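Long-range contacts in UspA1 (Moraxella catarrhalis, PDB 3NTN), which is a trimeric autotransporter adhesin of the bacterial outer membrane that binds fibronectin and the host receptor CEACAM1, probably promoting attachment to host cells: residues R45-T50 and I59-N64; G53-G58 and V69-K74; N104-N109 and N120-A125. All blocks are in the same frame, centred on the assembly; numbering follows the deposited sequence.

Contact 1: R45-T50 and I59-N64; sequences RKNQAT and IDNKAN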
ATOM      1  N   ARG B  45      19.838 -17.195 -14.263  1.00 52.22           N
ATOM      2  CA  ARG B  45      19.809 -17.864 -15.563  1.00 52.48           C
ATOM      3  C   ARG B  45      18.941 -17.076 -16.512  1.00 52.84           C
ATOM      4  O   ARG B  45      17.850 -16.676 -16.152  1.00 52.05           O
ATOM      5  CB  ARG B  45      19.225 -19.279 -15.400  1.00 52.85           C
ATOM      6  CG  ARG B  45      19.072 -20.068 -16.759  1.00 54.00           C
ATOM      7  CD  ARG B  45      18.895 -21.601 -16.586  1.00 53.74           C
ATOM      8  NE  ARG B  45      17.699 -21.969 -15.815  1.00 55.06           N
ATOM      9  CZ  ARG B  45      16.491 -22.182 -16.344  1.00 58.71           C
ATOM     10  NH1 ARG B  45      16.304 -22.039 -17.650  1.00 57.11           N
ATOM     11  NH2 ARG B  45      15.451 -22.526 -15.569  1.00 59.63           N
ATOM     12  N   LYS B  46      19.425 -16.885 -17.736  1.00 53.79           N
ATOM     13  CA  LYS B  46      18.637 -16.282 -18.820  1.00 55.05           C
ATOM     14  C   LYS B  46      18.224 -14.807 -18.545  1.00 54.30           C
ATOM     15  O   LYS B  46      17.215 -14.339 -19.053  1.00 55.30           O
ATOM     16  CB  LYS B  46      17.412 -17.139 -19.062  1.00 56.87           C
ATOM     17  CG  LYS B  46      17.145 -17.505 -20.454  1.00 60.84           C
ATOM     18  CD  LYS B  46      16.241 -18.766 -20.423  1.00 66.98           C
ATOM     19  CE  LYS B  46      14.749 -18.507 -20.665  1.00 69.75           C
ATOM     20  NZ  LYS B  46      13.881 -19.458 -19.848  1.00 72.26           N
ATOM     21  N   ASN B  47      19.002 -14.093 -17.737  1.00 52.48           N
ATOM     22  CA  ASN B  47      18.749 -12.671 -17.456  1.00 51.83           C
ATOM     23  C   ASN B  47      19.351 -11.732 -18.513  1.00 52.06           C
ATOM     24  O   ASN B  47      20.414 -12.005 -19.087  1.00 51.50           O
ATOM     25  CB  ASN B  47      19.279 -12.257 -16.086  1.00 49.85           C
ATOM     26  CG  ASN B  47      18.617 -13.014 -14.940  1.00 50.27           C
ATOM     27  OD1 ASN B  47      17.423 -12.884 -14.723  1.00 51.72           O
ATOM     28  ND2 ASN B  47      19.394 -13.803 -14.206  1.00 45.99           N
ATOM     29  N   GLN B  48      18.638 -10.636 -18.760  1.00 51.73           N
ATOM     30  CA  GLN B  48      19.165  -9.507 -19.520  1.00 51.96           C
ATOM     31  C   GLN B  48      19.145  -8.245 -18.673  1.00 50.59           C
ATOM     32  O   GLN B  48      18.349  -8.124 -17.731  1.00 48.84           O
ATOM     33  CB  GLN B  48      18.371  -9.276 -20.791  1.00 53.08           C
ATOM     34  CG  GLN B  48      18.381 -10.467 -21.726  1.00 56.81           C
ATOM     35  CD  GLN B  48      17.439 -10.262 -22.871  1.00 63.67           C
ATOM     36  OE1 GLN B  48      17.011  -9.125 -23.154  1.00 65.03           O
ATOM     37  NE2 GLN B  48      17.095 -11.358 -23.555  1.00 64.94           N
ATOM     38  N   ALA B  49      20.084  -7.359 -18.967  1.00 49.86           N
ATOM     39  CA  ALA B  49      20.078  -6.051 -18.410  1.00 49.68           C
ATOM     40  C   ALA B  49      20.631  -5.063 -19.448  1.00 51.12           C
ATOM     41  O   ALA B  49      21.805  -4.720 -19.470  1.00 50.59           O
ATOM     42  CB  ALA B  49      20.837  -6.007 -17.075  1.00 48.67           C
ATOM     43  N   THR B  50      19.753  -4.630 -20.335  1.00 46.89           N
ATOM     44  CA  THR B  50      20.120  -3.642 -21.330  1.00 48.66           C
ATOM     45  C   THR B  50      20.083  -2.183 -20.833  1.00 48.82           C
ATOM     46  O   THR B  50      20.617  -1.306 -21.501  1.00 50.31           O
ATOM     47  CB  THR B  50      19.288  -3.774 -22.591  1.00 50.47           C
ATOM     48  OG1 THR B  50      17.933  -3.400 -22.287  1.00 51.51           O
ATOM     49  CG2 THR B  50      19.341  -5.257 -23.169  1.00 49.89           C
ATOM     50  N   ILE B  59      15.623 -15.778 -12.467  1.00 42.93           N
ATOM     51  CA  ILE B  59      15.486 -16.468 -13.697  1.00 43.79           C
ATOM     52  C   ILE B  59      14.662 -15.651 -14.694  1.00 46.05           C
ATOM     53  O   ILE B  59      13.517 -15.218 -14.401  1.00 46.63           O
ATOM     54  CB  ILE B  59      14.849 -17.845 -13.489  1.00 45.08           C
ATOM     55  CG1 ILE B  59      15.767 -18.741 -12.682  1.00 44.95           C
ATOM     56  CG2 ILE B  59      14.489 -18.497 -14.846  1.00 42.58           C
ATOM     57  CD1 ILE B  59      15.076 -20.044 -12.233  1.00 43.91           C
ATOM     58  N   ASP B  60      15.247 -15.424 -15.873  1.00 47.27           N
ATOM     59  CA  ASP B  60      14.500 -14.903 -17.024  1.00 48.49           C
ATOM     60  C   ASP B  60      13.967 -13.455 -16.865  1.00 46.89           C
ATOM     61  O   ASP B  60      12.880 -13.129 -17.339  1.00 48.11           O
ATOM     62  CB  ASP B  60      13.362 -15.903 -17.468  1.00 50.71           C
ATOM     63  CG  ASP B  60      13.045 -15.789 -18.955  1.00 53.45           C
ATOM     64  OD1 ASP B  60      13.731 -15.029 -19.677  1.00 55.29           O
ATOM     65  OD2 ASP B  60      12.093 -16.412 -19.421  1.00 58.72           O
ATOM     66  N   ASN B  61      14.758 -12.589 -16.242  1.00 44.77           N
ATOM     67  CA  ASN B  61      14.385 -11.183 -16.035  1.00 44.38           C
ATOM     68  C   ASN B  61      14.951 -10.333 -17.133  1.00 45.48           C
ATOM     69  O   ASN B  61      15.981 -10.709 -17.716  1.00 46.90           O
ATOM     70  CB  ASN B  61      14.893 -10.699 -14.689  1.00 42.24           C
ATOM     71  CG  ASN B  61      14.322 -11.512 -13.555  1.00 42.50           C
ATOM     72  OD1 ASN B  61      13.131 -11.422 -13.290  1.00 42.10           O
ATOM     73  ND2 ASN B  61      15.143 -12.372 -12.919  1.00 38.59           N
ATOM     74  N   LYS B  62      14.284  -9.216 -17.431  1.00 44.35           N
ATOM     75  CA  LYS B  62      14.807  -8.242 -18.347  1.00 44.61           C
ATOM     76  C   LYS B  62      14.796  -6.912 -17.638  1.00 43.71           C
ATOM     77  O   LYS B  62      13.745  -6.348 -17.377  1.00 42.96           O
ATOM     78  CB  LYS B  62      13.931  -8.140 -19.597  1.00 46.11           C
ATOM     79  CG  LYS B  62      13.969  -9.382 -20.494  1.00 47.68           C
ATOM     80  CD  LYS B  62      13.153  -9.129 -21.812  1.00 45.63           C
ATOM     81  CE  LYS B  62      13.305 -10.265 -22.805  1.00 48.43           C
ATOM     82  NZ  LYS B  62      13.127 -11.577 -22.098  1.00 53.67           N
ATOM     83  N   ALA B  63      15.983  -6.395 -17.348  1.00 43.51           N
ATOM     84  CA  ALA B  63      16.092  -5.144 -16.656  1.00 42.43           C
ATOM     85  C   ALA B  63      16.570  -4.220 -17.753  1.00 44.16           C
ATOM     86  O   ALA B  63      17.747  -3.788 -17.747  1.00 43.89           O
ATOM     87  CB  ALA B  63      17.097  -5.290 -15.587  1.00 42.28           C
ATOM     88  N   ASN B  64      15.634  -3.925 -18.684  1.00 44.89           N
ATOM     89  CA  ASN B  64      15.927  -3.357 -20.002  1.00 46.93           C
ATOM     90  C   ASN B  64      15.445  -1.933 -20.218  1.00 47.55           C
ATOM     91  O   ASN B  64      14.891  -1.609 -21.251  1.00 48.43           O
ATOM     92  CB  ASN B  64      15.418  -4.264 -21.139  1.00 48.14           C
ATOM     93  CG  ASN B  64      16.182  -5.594 -21.233  1.00 50.21           C
ATOM     94  OD1 ASN B  64      17.070  -5.878 -20.424  1.00 46.44           O
ATOM     95  ND2 ASN B  64      15.809  -6.432 -22.221  1.00 48.67           N
TER
HETATM   96  O   HOH W   1      15.147 -12.560 -20.131  1.00 23.52           O

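Contact 2: G53-G58 and V69-K74; sequences GSFAAG and VALGNK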
ATOM      1  N   GLY B  53      22.556   1.297 -15.594  1.00 48.63           N
ATOM      2  CA  GLY B  53      22.476   1.243 -14.150  1.00 46.33           C
ATOM      3  C   GLY B  53      21.431   0.247 -13.662  1.00 45.46           C
ATOM      4  O   GLY B  53      20.963   0.323 -12.510  1.00 44.26           O
ATOM      5  N   SER B  54      21.087  -0.694 -14.531  1.00 44.08           N
ATOM      6  CA  SER B  54      20.080  -1.663 -14.255  1.00 43.39           C
ATOM      7  C   SER B  54      20.580  -2.861 -13.416  1.00 43.53           C
ATOM      8  O   SER B  54      21.766  -3.071 -13.195  1.00 44.33           O
ATOM      9  CB  SER B  54      19.448  -2.167 -15.567  1.00 44.03           C
ATOM     10  OG  SER B  54      20.412  -2.857 -16.358  1.00 46.51           O
ATOM     11  N   PHE B  55      19.647  -3.635 -12.912  1.00 41.89           N
ATOM     12  CA  PHE B  55      19.982  -4.692 -12.030  1.00 41.76           C
ATOM     13  C   PHE B  55      18.952  -5.795 -12.201  1.00 41.00           C
ATOM     14  O   PHE B  55      17.767  -5.531 -12.154  1.00 41.39           O
ATOM     15  CB  PHE B  55      20.015  -4.200 -10.580  1.00 41.98           C
ATOM     16  CG  PHE B  55      20.270  -5.300  -9.592  1.00 43.20           C
ATOM     17  CD1 PHE B  55      21.561  -5.725  -9.312  1.00 45.26           C
ATOM     18  CD2 PHE B  55      19.193  -5.964  -8.983  1.00 43.84           C
ATOM     19  CE1 PHE B  55      21.815  -6.831  -8.367  1.00 45.16           C
ATOM     20  CE2 PHE B  55      19.409  -7.036  -8.061  1.00 44.88           C
ATOM     21  CZ  PHE B  55      20.734  -7.468  -7.755  1.00 45.99           C
ATOM     22  N   ALA B  56      19.409  -7.021 -12.448  1.00 41.09           N
ATOM     23  CA  ALA B  56      18.519  -8.194 -12.524  1.00 40.33           C
ATOM     24  C   ALA B  56      19.150  -9.304 -11.717  1.00 40.72           C
ATOM     25  O   ALA B  56      20.362  -9.390 -11.623  1.00 41.06           O
ATOM     26  CB  ALA B  56      18.327  -8.651 -14.012  1.00 40.67           C
ATOM     27  N   ALA B  57      18.326 -10.139 -11.075  1.00 41.42           N
ATOM     28  CA  ALA B  57      18.800 -11.438 -10.540  1.00 40.99           C
ATOM     29  C   ALA B  57      17.646 -12.448 -10.571  1.00 40.45           C
ATOM     30  O   ALA B  57      16.508 -12.062 -10.417  1.00 40.55           O
ATOM     31  CB  ALA B  57      19.318 -11.243  -9.139  1.00 40.41           C
ATOM     32  N   GLY B  58      17.936 -13.725 -10.736  1.00 41.31           N
ATOM     33  CA  GLY B  58      16.932 -14.767 -10.672  1.00 41.24           C
ATOM     34  C   GLY B  58      16.844 -15.435 -12.034  1.00 42.65           C
ATOM     35  O   GLY B  58      17.861 -15.624 -12.709  1.00 41.65           O
ATOM     36  N   VAL B  69      14.981  -2.266 -12.142  1.00 41.63           N
ATOM     37  CA  VAL B  69      15.298  -3.283 -11.144  1.00 40.51           C
ATOM     38  C   VAL B  69      14.310  -4.397 -11.432  1.00 42.10           C
ATOM     39  O   VAL B  69      13.082  -4.168 -11.464  1.00 43.21           O
ATOM     40  CB  VAL B  69      15.133  -2.747  -9.685  1.00 40.78           C
ATOM     41  CG1 VAL B  69      15.248  -3.888  -8.644  1.00 37.96           C
ATOM     42  CG2 VAL B  69      16.122  -1.665  -9.410  1.00 39.81           C
ATOM     43  N   ALA B  70      14.827  -5.601 -11.689  1.00 41.31           N
ATOM     44  CA  ALA B  70      13.966  -6.735 -12.029  1.00 40.82           C
ATOM     45  C   ALA B  70      14.520  -7.927 -11.240  1.00 40.96           C
ATOM     46  O   ALA B  70      15.610  -8.456 -11.531  1.00 42.27           O
ATOM     47  CB  ALA B  70      14.003  -6.998 -13.523  1.00 40.69           C
ATOM     48  N   LEU B  71      13.790  -8.345 -10.227  1.00 40.48           N
ATOM     49  CA  LEU B  71      14.378  -9.255  -9.268  1.00 40.36           C
ATOM     50  C   LEU B  71      13.379 -10.368  -9.004  1.00 40.47           C
ATOM     51  O   LEU B  71      12.304 -10.103  -8.490  1.00 41.47           O
ATOM     52  CB  LEU B  71      14.740  -8.452  -8.007  1.00 39.90           C
ATOM     53  CG  LEU B  71      15.252  -9.060  -6.698  1.00 43.14           C
ATOM     54  CD1 LEU B  71      16.417 -10.017  -6.905  1.00 45.86           C
ATOM     55  CD2 LEU B  71      15.639  -7.921  -5.702  1.00 43.13           C
ATOM     56  N   GLY B  72      13.714 -11.596  -9.415  1.00 39.57           N
ATOM     57  CA  GLY B  72      12.889 -12.772  -9.145  1.00 39.78           C
ATOM     58  C   GLY B  72      12.798 -13.623 -10.392  1.00 40.53           C
ATOM     59  O   GLY B  72      13.802 -13.855 -11.057  1.00 41.16           O
ATOM     60  N   ASN B  73      11.589 -14.047 -10.749  1.00 41.94           N
ATOM     61  CA  ASN B  73      11.367 -14.828 -11.948  1.00 42.35           C
ATOM     62  C   ASN B  73      10.477 -14.122 -12.993  1.00 44.12           C
ATOM     63  O   ASN B  73       9.307 -13.814 -12.731  1.00 43.79           O
ATOM     64  CB  ASN B  73      10.745 -16.152 -11.579  1.00 44.96           C
ATOM     65  CG  ASN B  73      10.801 -17.188 -12.757  1.00 48.00           C
ATOM     66  OD1 ASN B  73      10.448 -16.881 -13.896  1.00 53.08           O
ATOM     67  ND2 ASN B  73      11.276 -18.389 -12.466  1.00 52.95           N
ATOM     68  N   LYS B  74      11.004 -13.914 -14.203  1.00 44.53           N
ATOM     69  CA  LYS B  74      10.171 -13.391 -15.283  1.00 47.52           C
ATOM     70  C   LYS B  74       9.620 -11.978 -14.978  1.00 46.52           C
ATOM     71  O   LYS B  74       8.461 -11.709 -15.219  1.00 47.24           O
ATOM     72  CB  LYS B  74       8.991 -14.330 -15.622  1.00 49.65           C
ATOM     73  CG  LYS B  74       9.112 -15.171 -16.904  1.00 53.88           C
ATOM     74  CD  LYS B  74       8.365 -16.534 -16.719  1.00 59.17           C
ATOM     75  CE  LYS B  74       8.945 -17.679 -17.577  1.00 63.40           C
ATOM     76  NZ  LYS B  74      10.104 -18.444 -16.929  1.00 66.50           N
TER

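Contact 3: N104-N109 and N120-A125; sequences NTDTTN and NTAGKA. With SO4 (sulfate ion), chain G.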
ATOM      1  N   ASN B 104       2.313 -12.217 -11.209  1.00 46.34           N
ATOM      2  CA  ASN B 104       1.232 -12.463 -12.138  1.00 48.56           C
ATOM      3  C   ASN B 104       0.337 -11.249 -12.274  1.00 47.92           C
ATOM      4  O   ASN B 104      -0.889 -11.389 -12.321  1.00 48.20           O
ATOM      5  CB  ASN B 104       0.419 -13.713 -11.719  1.00 50.38           C
ATOM      6  CG  ASN B 104       1.234 -15.009 -11.840  1.00 54.85           C
ATOM      7  OD1 ASN B 104       2.089 -15.270 -11.019  1.00 59.02           O
ATOM      8  ND2 ASN B 104       0.955 -15.823 -12.856  1.00 61.49           N
ATOM      9  N   THR B 105       0.959 -10.066 -12.329  1.00 46.68           N
ATOM     10  CA  THR B 105       0.211  -8.818 -12.442  1.00 46.73           C
ATOM     11  C   THR B 105      -0.219  -8.503 -13.904  1.00 48.66           C
ATOM     12  O   THR B 105       0.116  -9.225 -14.850  1.00 48.55           O
ATOM     13  CB  THR B 105       0.975  -7.617 -11.807  1.00 44.34           C
ATOM     14  OG1 THR B 105       2.232  -7.545 -12.436  1.00 45.98           O
ATOM     15  CG2 THR B 105       1.278  -7.812 -10.264  1.00 44.64           C
ATOM     16  N   ASP B 106      -1.026  -7.442 -14.056  1.00 49.24           N
ATOM     17  CA  ASP B 106      -1.519  -6.990 -15.360  1.00 50.96           C
ATOM     18  C   ASP B 106      -1.340  -5.497 -15.347  1.00 50.16           C
ATOM     19  O   ASP B 106      -1.992  -4.776 -14.561  1.00 49.20           O
ATOM     20  CB  ASP B 106      -2.984  -7.380 -15.536  1.00 52.87           C
ATOM     21  CG  ASP B 106      -3.647  -6.775 -16.797  1.00 57.95           C
ATOM     22  OD1 ASP B 106      -2.964  -6.552 -17.829  1.00 61.42           O
ATOM     23  OD2 ASP B 106      -4.893  -6.549 -16.760  1.00 62.70           O
ATOM     24  N   THR B 107      -0.415  -5.042 -16.183  1.00 50.05           N
ATOM     25  CA  THR B 107      -0.115  -3.621 -16.332  1.00 50.16           C
ATOM     26  C   THR B 107      -0.698  -2.990 -17.626  1.00 52.79           C
ATOM     27  O   THR B 107      -0.303  -1.874 -18.017  1.00 53.80           O
ATOM     28  CB  THR B 107       1.379  -3.432 -16.367  1.00 48.73           C
ATOM     29  OG1 THR B 107       1.898  -4.329 -17.340  1.00 50.08           O
ATOM     30  CG2 THR B 107       2.023  -3.726 -14.975  1.00 45.08           C
ATOM     31  N   THR B 108      -1.607  -3.707 -18.301  1.00 54.88           N
ATOM     32  CA  THR B 108      -2.337  -3.190 -19.485  1.00 57.38           C
ATOM     33  C   THR B 108      -2.889  -1.773 -19.272  1.00 58.93           C
ATOM     34  O   THR B 108      -2.703  -0.871 -20.121  1.00 60.50           O
ATOM     35  CB  THR B 108      -3.484  -4.139 -19.874  1.00 59.43           C
ATOM     36  OG1 THR B 108      -2.929  -5.375 -20.352  1.00 60.88           O
ATOM     37  CG2 THR B 108      -4.400  -3.535 -21.000  1.00 62.82           C
ATOM     38  N   ASN B 109      -3.553  -1.559 -18.132  1.00 58.56           N
ATOM     39  CA  ASN B 109      -4.203  -0.272 -17.913  1.00 60.21           C
ATOM     40  C   ASN B 109      -3.529   0.632 -16.914  1.00 58.65           C
ATOM     41  O   ASN B 109      -4.014   1.712 -16.623  1.00 61.27           O
ATOM     42  CB  ASN B 109      -5.681  -0.460 -17.612  1.00 61.59           C
ATOM     43  CG  ASN B 109      -6.454  -0.884 -18.836  1.00 65.65           C
ATOM     44  OD1 ASN B 109      -6.581  -0.123 -19.811  1.00 69.25           O
ATOM     45  ND2 ASN B 109      -6.974  -2.105 -18.803  1.00 64.92           N
ATOM     46  N   ASN B 120      -1.727 -11.540  -8.610  1.00 44.08           N
ATOM     47  CA  ASN B 120      -2.884 -11.292  -9.464  1.00 46.35           C
ATOM     48  C   ASN B 120      -3.347  -9.830  -9.444  1.00 45.18           C
ATOM     49  O   ASN B 120      -4.501  -9.510  -9.688  1.00 48.22           O
ATOM     50  CB  ASN B 120      -4.070 -12.168  -9.061  1.00 48.04           C
ATOM     51  CG  ASN B 120      -3.873 -13.588  -9.375  1.00 52.70           C
ATOM     52  OD1 ASN B 120      -3.116 -13.940 -10.267  1.00 57.89           O
ATOM     53  ND2 ASN B 120      -4.584 -14.452  -8.648  1.00 59.22           N
ATOM     54  N   THR B 121      -2.462  -8.922  -9.131  1.00 43.58           N
ATOM     55  CA  THR B 121      -2.859  -7.528  -9.029  1.00 41.82           C
ATOM     56  C   THR B 121      -2.956  -6.843 -10.408  1.00 42.62           C
ATOM     57  O   THR B 121      -2.078  -7.017 -11.232  1.00 43.16           O
ATOM     58  CB  THR B 121      -1.948  -6.801  -8.029  1.00 39.95           C
ATOM     59  OG1 THR B 121      -2.303  -7.262  -6.711  1.00 40.10           O
ATOM     60  CG2 THR B 121      -2.154  -5.281  -8.073  1.00 38.22           C
ATOM     61  N   ALA B 122      -4.031  -6.089 -10.662  1.00 42.84           N
ATOM     62  CA  ALA B 122      -4.115  -5.310 -11.903  1.00 44.26           C
ATOM     63  C   ALA B 122      -3.971  -3.785 -11.742  1.00 44.47           C
ATOM     64  O   ALA B 122      -4.470  -3.201 -10.774  1.00 43.81           O
ATOM     65  CB  ALA B 122      -5.407  -5.655 -12.686  1.00 44.79           C
ATOM     66  N   GLY B 123      -3.284  -3.166 -12.719  1.00 45.73           N
ATOM     67  CA  GLY B 123      -3.178  -1.715 -12.853  1.00 45.35           C
ATOM     68  C   GLY B 123      -4.520  -1.147 -13.287  1.00 47.71           C
ATOM     69  O   GLY B 123      -5.330  -1.819 -13.963  1.00 48.24           O
ATOM     70  N   LYS B 124      -4.762   0.109 -12.911  1.00 47.74           N
ATOM     71  CA  LYS B 124      -6.021   0.799 -13.254  1.00 48.42           C
ATOM     72  C   LYS B 124      -5.755   2.268 -13.486  1.00 47.99           C
ATOM     73  O   LYS B 124      -4.980   2.885 -12.756  1.00 46.81           O
ATOM     74  CB  LYS B 124      -7.019   0.640 -12.098  1.00 48.06           C
ATOM     75  CG  LYS B 124      -8.481   0.575 -12.529  1.00 49.85           C
ATOM     76  CD  LYS B 124      -9.339   0.274 -11.307  1.00 49.97           C
ATOM     77  CE  LYS B 124     -10.648   1.022 -11.359  1.00 50.21           C
ATOM     78  NZ  LYS B 124     -11.643   0.187 -10.663  1.00 48.57           N
ATOM     79  N   ALA B 125      -6.415   2.837 -14.485  1.00 49.36           N
ATOM     80  CA  ALA B 125      -6.287   4.246 -14.820  1.00 49.83           C
ATOM     81  C   ALA B 125      -6.882   5.131 -13.700  1.00 48.67           C
ATOM     82  O   ALA B 125      -7.934   4.832 -13.170  1.00 49.05           O
ATOM     83  CB  ALA B 125      -7.011   4.497 -16.192  1.00 52.14           C
TER
HETATM   84  S   SO4 G   1     -12.134  -2.143 -13.590  1.00 93.40           S
HETATM   85  O1  SO4 G   1     -12.611  -2.202 -12.205  1.00 90.54           O
HETATM   86  O2  SO4 G   1     -12.039  -3.522 -14.091  1.00 93.43           O
HETATM   87  O3  SO4 G   1     -12.984  -1.261 -14.420  1.00 91.94           O
HETATM   88  O4  SO4 G   1     -10.789  -1.562 -13.664  1.00 95.18           O
HETATM   89  O   HOH W   2      -4.154  -3.368 -16.062  1.00 22.22           O

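Contact 1: R45-T50 and I59-N64
The side-chain amides of Asn47 and Asn61 run alongside one another in the same direction, their planes only 3° apart. Nearer the start of the segments, CG2 of Ile59 sits over one face of the Arg45 guanidinium, near its border, and Arg45 NE forms a salt bridge with Asp38 of the second subunit. Asn47 OD1 is gripped twice by Asn61: the backbone N, 3.1 Å from it, comes in the carbonyl plane on a lone pair, and ND2 lies 3.0 Å away. Asn47 ND2 donates to Gly58 O, Asn61 ND2 also to Gly72 O, and Asn61 OD1 accepts from Asn75 N. Three backbone bonds join the parallel segments: Asp60 N to Arg45 O, Gln48 N to Asn61 O (2.9 Å, nearly straight at 173°) and Ala63 N to Gln48 O. Asn64 splits its amide: ND2 donates in its own plane to Gln48 OE1 (3.1 Å), and OD1 receives Thr50 N (3.0 Å) from above the carbonyl plane. Lys46 NZ and Asp60 OD2 form a salt bridge at 3.6 Å, and a water joins Lys46 O, Asp60 OD1 and Lys62 NZ. Asparagines repeated at equivalent places and hydrogen-bonded from coil to coil characterise the YadA-like parallel beta-roll head.

Contact 2: G53-G58 and V69-K74
Phe55 O takes one hydrogen bond, from Ala70 N 3.0 Å away and almost in line with the carbonyl, and a CA-H...O contact from Val69 CA. It opens a run of parallel pairing between neighbouring coils of the YadA-like beta-roll, where strands 55-57 and 69-71 run 5° from parallel with their axes 4.9 Å apart. The chain then alternates partners: Ala57 N donates back to Ala70 O (3.2 Å), which also takes the CA-H of Ala56, and Gly72 N gives a straighter bond to Ala57 O (3.0 Å). The two faces of this sheet differ. Ala56 and Ala70 turn their methyls toward the interior of the roll, both against Ala63 and Ala70 also against Asn75 and Ile77. Phe55, Ala57, Val69 and Leu71 point to the other face, where they meet residues of this same set on the other two subunits: Phe55 packs on Phe55 of the second subunit and Leu71 on Leu71 of the third, so this face lines the apolar core of the trimer. Within the chain, Leu71 CD1 comes in at the edge of the Phe55 ring, near its plane, 4.4 Å from CE2. Leu71 has CG anti to its backbone N (chi1 173°), and the same CD1 lies 3.9 Å from Ala57 CB, so one methyl touches both ring edge and alanine. At the end of the pairing both segments turn a corner, the first at Gly58, the second beginning at Gly72, and the last touch is Gly58 CA, whose C-H points to Gly72 O across 3.3 Å.

Contact 3: N104-N109 and N120-A125
Coil-to-coil pairing near the end of the beta-roll head brings together two irregular but nearly parallel segments, of which 104-109 contains an Asx turn. Asp106, with CG anti to its backbone N (chi1 172°), brings OD1 to Thr108, which grips it twice: OG1 donates along the syn lone pair at 2.8 Å, and N from above the carboxylate plane at 3.2 Å. The backbone of Asp106 makes both direct hydrogen bonds across the contact. Its N donates to Thr121 O (3.0 Å), and its O receives Gly123 N at 2.8 Å, almost perfectly straight at 178°, with N-H and C=O nearly in line. Beyond the bridge direct backbone hydrogen bonding stops and a water links the segments, accepting from Asn109 N (2.8 Å) and donating to Asp106 O and Gly123 O. Thr105 and Thr121 run alongside each other, CG2 of Thr105 4.1 Å from CB of Thr121, while their hydroxyls bond to Asn89 OD1 and Leu117 O. Lys124 packs on His166 of the third subunit; its NZ holds O1 of a sulfate, probably from the crystallisation liquor, at 3.0 Å, and has a long, weak ion pair with Asp178 of the second subunit. The arrangement is parallel beta-roll pairing, here reduced to one bridge, an Asx turn and a bridging water.

From the N terminus the chain enters contact 1 at 45-50, runs through 53-58 of contact 2, returns as 59-64 to close contact 1, and reaches 69-74 to close contact 2. The two therefore cross rather than nest. They bind consecutive coils on different walls of the roll, contact 2 through the sheet facing the trimer core and contact 1 through the wall behind it. Their centres are 6 Å apart. Contact 3 follows in series, its 104-109 and 120-125 loops closing round strand 115-117; its centre lies about 19 Å from that of contact 2, three coils further toward the neck and helix 182-217.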